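Local coordinates for protein phosphatidylinositol-specific phospholipase C (Listeria monocytogenes, PDB 2PLC) that is a bacterial phosphatidylinositol-specific phospholipase C, a single-chain enzyme with a TIM-barrel-type fold, at residues A[24-30]-A[44-50]; A[226-230]-A[257-261]. All blocks are in the same frame, centred on the assembly; numbering follows the deposited sequence.

Interaction 1: residues A[24-30]-A[44-50]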
loop_
_atom_site.group_PDB
_atom_site.type_symbol
_atom_site.label_atom_id
_atom_site.label_comp_id
_atom_site.label_asym_id
_atom_site.label_seq_id
_atom_site.Cartn_x
_atom_site.Cartn_y
_atom_site.Cartn_z
ATOM N N THR A 24 1.476 -4.449 1.139
ATOM C CA THR A 24 2.460 -4.755 2.170
ATOM C C THR A 24 2.631 -3.578 3.132
ATOM O O THR A 24 2.574 -2.409 2.729
ATOM C CB THR A 24 3.832 -5.077 1.563
ATOM O OG1 THR A 24 4.171 -4.067 0.605
ATOM C CG2 THR A 24 3.830 -6.438 0.898
ATOM N N HIS A 25 2.798 -3.899 4.412
ATOM C CA HIS A 25 3.002 -2.893 5.444
ATOM C C HIS A 25 4.509 -2.708 5.575
ATOM O O HIS A 25 5.252 -3.693 5.601
ATOM C CB HIS A 25 2.402 -3.369 6.771
ATOM C CG HIS A 25 2.856 -2.585 7.962
ATOM N ND1 HIS A 25 3.594 -3.146 8.982
ATOM C CD2 HIS A 25 2.678 -1.286 8.298
ATOM C CE1 HIS A 25 3.849 -2.228 9.895
ATOM N NE2 HIS A 25 3.304 -1.090 9.504
ATOM N N ASP A 26 4.955 -1.452 5.613
ATOM C CA ASP A 26 6.378 -1.121 5.727
ATOM C C ASP A 26 7.182 -1.920 4.696
ATOM O O ASP A 26 8.126 -2.650 5.015
ATOM C CB ASP A 26 6.872 -1.403 7.143
ATOM C CG ASP A 26 7.987 -0.478 7.566
ATOM O OD1 ASP A 26 8.555 0.261 6.727
ATOM O OD2 ASP A 26 8.286 -0.493 8.770
ATOM N N THR A 27 6.759 -1.758 3.451
ATOM C CA THR A 27 7.318 -2.407 2.282
ATOM C C THR A 27 8.832 -2.622 2.230
ATOM O O THR A 27 9.288 -3.714 1.886
ATOM C CB THR A 27 6.892 -1.626 1.030
ATOM O OG1 THR A 27 5.459 -1.492 1.019
ATOM C CG2 THR A 27 7.365 -2.338 -0.243
ATOM N N MET A 28 9.596 -1.583 2.571
ATOM C CA MET A 28 11.059 -1.627 2.506
ATOM C C MET A 28 11.815 -2.255 3.667
ATOM O O MET A 28 13.038 -2.372 3.604
ATOM C CB MET A 28 11.618 -0.219 2.280
ATOM C CG MET A 28 11.102 0.468 1.032
ATOM S SD MET A 28 11.197 -0.582 -0.430
ATOM C CE MET A 28 12.943 -0.407 -0.881
ATOM N N SER A 29 11.112 -2.638 4.727
ATOM C CA SER A 29 11.775 -3.229 5.881
ATOM C C SER A 29 12.105 -4.715 5.727
ATOM O O SER A 29 11.560 -5.570 6.434
ATOM C CB SER A 29 10.960 -2.991 7.149
ATOM O OG SER A 29 11.714 -3.354 8.292
ATOM N N TYR A 30 12.975 -5.013 4.770
ATOM C CA TYR A 30 13.433 -6.381 4.514
ATOM C C TYR A 30 14.953 -6.352 4.455
ATOM O O TYR A 30 15.604 -7.359 4.199
ATOM C CB TYR A 30 12.863 -6.939 3.206
ATOM C CG TYR A 30 13.147 -6.095 1.990
ATOM C CD1 TYR A 30 14.340 -6.241 1.272
ATOM C CD2 TYR A 30 12.223 -5.144 1.553
ATOM C CE1 TYR A 30 14.601 -5.456 0.151
ATOM C CE2 TYR A 30 12.471 -4.355 0.432
ATOM C CZ TYR A 30 13.656 -4.515 -0.265
ATOM O OH TYR A 30 13.878 -3.752 -1.387
ATOM N N GLN A 44 11.849 -5.964 11.258
ATOM C CA GLN A 44 11.521 -6.604 9.986
ATOM C C GLN A 44 10.032 -6.881 9.749
ATOM O O GLN A 44 9.328 -7.350 10.640
ATOM C CB GLN A 44 12.321 -7.897 9.839
ATOM C CG GLN A 44 12.204 -8.541 8.474
ATOM C CD GLN A 44 12.832 -9.915 8.432
ATOM O OE1 GLN A 44 12.909 -10.601 9.449
ATOM N NE2 GLN A 44 13.275 -10.328 7.254
ATOM N N THR A 45 9.564 -6.600 8.533
ATOM C CA THR A 45 8.165 -6.844 8.170
ATOM C C THR A 45 8.012 -7.606 6.852
ATOM O O THR A 45 6.918 -8.074 6.531
ATOM C CB THR A 45 7.385 -5.543 8.033
ATOM O OG1 THR A 45 8.020 -4.724 7.048
ATOM C CG2 THR A 45 7.335 -4.806 9.364
ATOM N N GLN A 46 9.102 -7.716 6.091
ATOM C CA GLN A 46 9.077 -8.407 4.800
ATOM C C GLN A 46 10.339 -9.241 4.546
ATOM O O GLN A 46 11.367 -9.060 5.196
ATOM C CB GLN A 46 8.938 -7.389 3.657
ATOM C CG GLN A 46 7.801 -6.385 3.794
ATOM C CD GLN A 46 6.426 -7.029 3.732
ATOM O OE1 GLN A 46 6.255 -8.082 3.125
ATOM N NE2 GLN A 46 5.440 -6.395 4.363
ATOM N N THR A 47 10.245 -10.166 3.595
ATOM C CA THR A 47 11.384 -10.993 3.209
ATOM C C THR A 47 11.677 -10.765 1.727
ATOM O O THR A 47 12.814 -10.905 1.287
ATOM C CB THR A 47 11.137 -12.495 3.452
ATOM O OG1 THR A 47 9.953 -12.908 2.765
ATOM C CG2 THR A 47 11.008 -12.778 4.935
ATOM N N MET A 48 10.638 -10.421 0.968
ATOM C CA MET A 48 10.767 -10.147 -0.462
ATOM C C MET A 48 11.190 -8.709 -0.698
ATOM O O MET A 48 10.793 -7.814 0.046
ATOM C CB MET A 48 9.439 -10.390 -1.195
ATOM C CG MET A 48 9.063 -11.858 -1.382
ATOM S SD MET A 48 7.495 -12.072 -2.277
ATOM C CE MET A 48 6.326 -11.385 -1.078
ATOM N N SER A 49 12.024 -8.489 -1.711
ATOM C CA SER A 49 12.459 -7.139 -2.045
ATOM C C SER A 49 11.287 -6.452 -2.740
ATOM O O SER A 49 10.318 -7.116 -3.131
ATOM C CB SER A 49 13.684 -7.158 -2.971
ATOM O OG SER A 49 13.362 -7.687 -4.242
ATOM N N LEU A 50 11.379 -5.134 -2.899
ATOM C CA LEU A 50 10.318 -4.357 -3.534
ATOM C C LEU A 50 9.918 -4.944 -4.871
ATOM O O LEU A 50 8.748 -5.208 -5.120
ATOM C CB LEU A 50 10.763 -2.903 -3.728
ATOM C CG LEU A 50 9.839 -1.943 -4.483
ATOM C CD1 LEU A 50 8.445 -1.934 -3.877
ATOM C CD2 LEU A 50 10.432 -0.556 -4.436
#
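In this TIM-barrel-type fold, residues 24-30 leave the C-terminal end of the parallel strand 20-24 and curl through a type I beta turn from Asp26 to Ser29, while residues 44-50 link helix 40-43 to helix 50-55. The two loops bury 589 Å² between them, and most of the residues that touch are buried. Gln44, the first residue past its helix, packs CG against Ser29 O at 3.7 Å. Thr45 then begins the backbone pairing: its N donates to Ser29 O at 3.1 Å with a nearly straight N-H...O angle of 175°. The same carbonyl, presented by an inverse gamma turn centred on Ser29, also accepts Gln46 N at 3.3 Å, so one oxygen serves two successive amides. Gln46 has its CA-to-CB bond toward 24-30, and its NE2 donates to His25 O at 3.0 Å (158°) and also bonds to Met257 O, tying in the neighbouring strand 253-257. His25 ND1 is hydrogen-bonded to Asp258 OD1. Past Gln46, whose O lies 3.3 Å from Tyr30 CB, the chain runs beside the Tyr30 ring. Met48 O and Ser49 CA lie over one face of that ring, and the latter makes a CH-pi contact 3.6 Å from the centroid, 19° off the normal. Ser49 is also the N-cap of helix 50-55. Leu50 closes the contact on the apolar side, its CD1 3.8 Å from Thr27 CG2 and its CB 4.1 Å from Met28 SD, while Leu50 N donates a weak hydrogen bond to Tyr30 OH at 3.2 Å.

Interaction 2: residues A[226-230]-A[257-261]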
loop_
_atom_site.group_PDB
_atom_site.type_symbol
_atom_site.label_atom_id
_atom_site.label_comp_id
_atom_site.label_asym_id
_atom_site.label_seq_id
_atom_site.Cartn_x
_atom_site.Cartn_y
_atom_site.Cartn_z
ATOM N N PRO A 226 6.124 -8.677 14.678
ATOM C CA PRO A 226 5.352 -8.637 13.431
ATOM C C PRO A 226 5.302 -10.024 12.790
ATOM O O PRO A 226 4.270 -10.428 12.259
ATOM C CB PRO A 226 6.150 -7.656 12.571
ATOM C CG PRO A 226 6.666 -6.679 13.593
ATOM C CD PRO A 226 7.128 -7.591 14.708
ATOM N N ARG A 227 6.407 -10.760 12.882
ATOM C CA ARG A 227 6.500 -12.102 12.316
ATOM C C ARG A 227 5.510 -13.059 12.985
ATOM O O ARG A 227 4.889 -13.880 12.317
ATOM C CB ARG A 227 7.931 -12.632 12.450
ATOM C CG ARG A 227 8.106 -14.097 12.087
ATOM C CD ARG A 227 8.359 -14.301 10.611
ATOM N NE ARG A 227 9.721 -13.927 10.231
ATOM C CZ ARG A 227 10.308 -14.288 9.091
ATOM N NH1 ARG A 227 9.652 -15.039 8.208
ATOM N NH2 ARG A 227 11.545 -13.884 8.822
ATOM N N GLN A 228 5.359 -12.940 14.301
ATOM C CA GLN A 228 4.437 -13.794 15.043
ATOM C C GLN A 228 2.976 -13.502 14.700
ATOM O O GLN A 228 2.201 -14.427 14.465
ATOM C CB GLN A 228 4.666 -13.659 16.542
ATOM C CG GLN A 228 5.990 -14.239 16.995
ATOM C CD GLN A 228 6.238 -14.004 18.463
ATOM O OE1 GLN A 228 6.416 -12.867 18.899
ATOM N NE2 GLN A 228 6.234 -15.078 19.243
ATOM N N TYR A 229 2.613 -12.223 14.647
ATOM C CA TYR A 229 1.248 -11.825 14.308
ATOM C C TYR A 229 0.843 -12.335 12.928
ATOM O O TYR A 229 -0.261 -12.854 12.751
ATOM C CB TYR A 229 1.111 -10.304 14.312
ATOM C CG TYR A 229 0.693 -9.699 15.629
ATOM C CD1 TYR A 229 -0.627 -9.799 16.074
ATOM C CD2 TYR A 229 1.604 -8.993 16.418
ATOM C CE1 TYR A 229 -1.032 -9.211 17.269
ATOM C CE2 TYR A 229 1.206 -8.400 17.620
ATOM C CZ TYR A 229 -0.115 -8.514 18.036
ATOM O OH TYR A 229 -0.521 -7.931 19.220
ATOM N N ALA A 230 1.739 -12.162 11.955
ATOM C CA ALA A 230 1.500 -12.575 10.575
ATOM C C ALA A 230 1.308 -14.077 10.457
ATOM O O ALA A 230 0.457 -14.540 9.695
ATOM C CB ALA A 230 2.650 -12.116 9.682
ATOM N N MET A 257 -0.511 -6.464 4.515
ATOM C CA MET A 257 0.158 -7.466 5.335
ATOM C C MET A 257 1.667 -7.377 5.563
ATOM O O MET A 257 2.404 -6.685 4.846
ATOM C CB MET A 257 -0.108 -8.849 4.724
ATOM C CG MET A 257 -1.553 -9.131 4.368
ATOM S SD MET A 257 -1.722 -10.504 3.234
ATOM C CE MET A 257 -1.460 -9.666 1.658
ATOM N N ASP A 258 2.098 -8.114 6.585
ATOM C CA ASP A 258 3.500 -8.286 6.944
ATOM C C ASP A 258 3.737 -9.729 6.514
ATOM O O ASP A 258 2.835 -10.562 6.637
ATOM C CB ASP A 258 3.713 -8.231 8.456
ATOM C CG ASP A 258 3.736 -6.828 9.002
ATOM O OD1 ASP A 258 4.028 -5.878 8.244
ATOM O OD2 ASP A 258 3.481 -6.684 10.216
ATOM N N PHE A 259 4.920 -10.008 5.970
ATOM C CA PHE A 259 5.302 -11.352 5.533
ATOM C C PHE A 259 4.244 -12.131 4.734
ATOM O O PHE A 259 3.915 -13.268 5.073
ATOM C CB PHE A 259 5.735 -12.191 6.744
ATOM C CG PHE A 259 6.896 -11.619 7.501
ATOM C CD1 PHE A 259 8.190 -11.769 7.025
ATOM C CD2 PHE A 259 6.699 -10.964 8.708
ATOM C CE1 PHE A 259 9.275 -11.277 7.745
ATOM C CE2 PHE A 259 7.770 -10.471 9.434
ATOM C CZ PHE A 259 9.065 -10.627 8.955
ATOM N N PRO A 260 3.692 -11.532 3.667
ATOM C CA PRO A 260 2.687 -12.279 2.909
ATOM C C PRO A 260 3.311 -13.382 2.072
ATOM O O PRO A 260 4.396 -13.214 1.521
ATOM C CB PRO A 260 2.083 -11.205 2.013
ATOM C CG PRO A 260 3.257 -10.300 1.750
ATOM C CD PRO A 260 3.863 -10.175 3.121
ATOM N N GLU A 261 2.635 -14.523 2.008
ATOM C CA GLU A 261 3.103 -15.646 1.204
ATOM C C GLU A 261 2.516 -15.550 -0.200
ATOM O O GLU A 261 1.446 -14.970 -0.398
ATOM C CB GLU A 261 2.705 -16.967 1.850
ATOM C CG GLU A 261 3.391 -17.203 3.172
ATOM C CD GLU A 261 3.123 -18.581 3.719
ATOM O OE1 GLU A 261 1.993 -18.822 4.204
ATOM O OE2 GLU A 261 4.046 -19.424 3.660
HETATM O O HOH W 1 2.189 -8.585 11.570
#
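This contact belongs to a beta-alpha-beta unit of the TIM-barrel-type fold, made of strand 212-216, helix 226-246 and the adjacent parallel strand 253-257. Residues 226-230, the first turn of the helix, pack on residues 257-261, which leave the second strand on the way to helix 262-269. The contact covers 261 Å² and is partly buried. Stacking supplies its most distinctive component. The guanidinium of Arg227 lies flat on the Phe259 ring, with centres 4.0 Å apart and planes inclined by only 17°. Arg227 CZ is 4.0 Å from the ring centroid but 34° off the normal, which makes the cation-pi contact off-centre; the aliphatic part of the same side chain sits more squarely, with Arg227 CD 4.0 Å from the centroid and 8° off the normal, a CH-pi contact. Apolar and van der Waals contacts use the ring edge, where Pro226 C approaches Phe259 CE2 at 4.2 Å and Ala230 CB also lies near the ring plane. Ala230 CB further touches Phe259 CB at 4.3 Å and Asp258 O at 3.4 Å; the Ala230 methyl points at the loop, where Ala230 CA is 6.0 Å from Asp258 CA. Polar linkage between the segments is water-mediated. Asp258 O accepts from Asn234 ND2, farther along the same helix, and Asp258 OD1 is taken by His25 ND1, whereas OD2 lies 3.7 Å from Pro226 CB. One water bridges the two segments, donating to Pro226 O at 2.9 Å and to Asp258 OD2 at 2.7 Å.

How the interactions relate
The two contacts meet along the loop 257-261, their centres about 10 Å apart on the same side of the chain's centre. Backbone joins them: His25 N lies 2.8 Å from Met257 O, and Thr45 O 2.8 Å from Phe259 N, both probable hydrogen bonds. Strands 20-24 and 253-257 are neighbours in the parallel sheet, so each contact starts from the end of an adjacent strand. Both use an aromatic ring, Tyr30 against Ser49 in interaction 1 and Phe259 against the exposed Arg227 in interaction 2. Interaction 1, more buried and more than twice as large in area, adds direct hydrogen bonds between its segments, where interaction 2, lying farther out, has a water bridge.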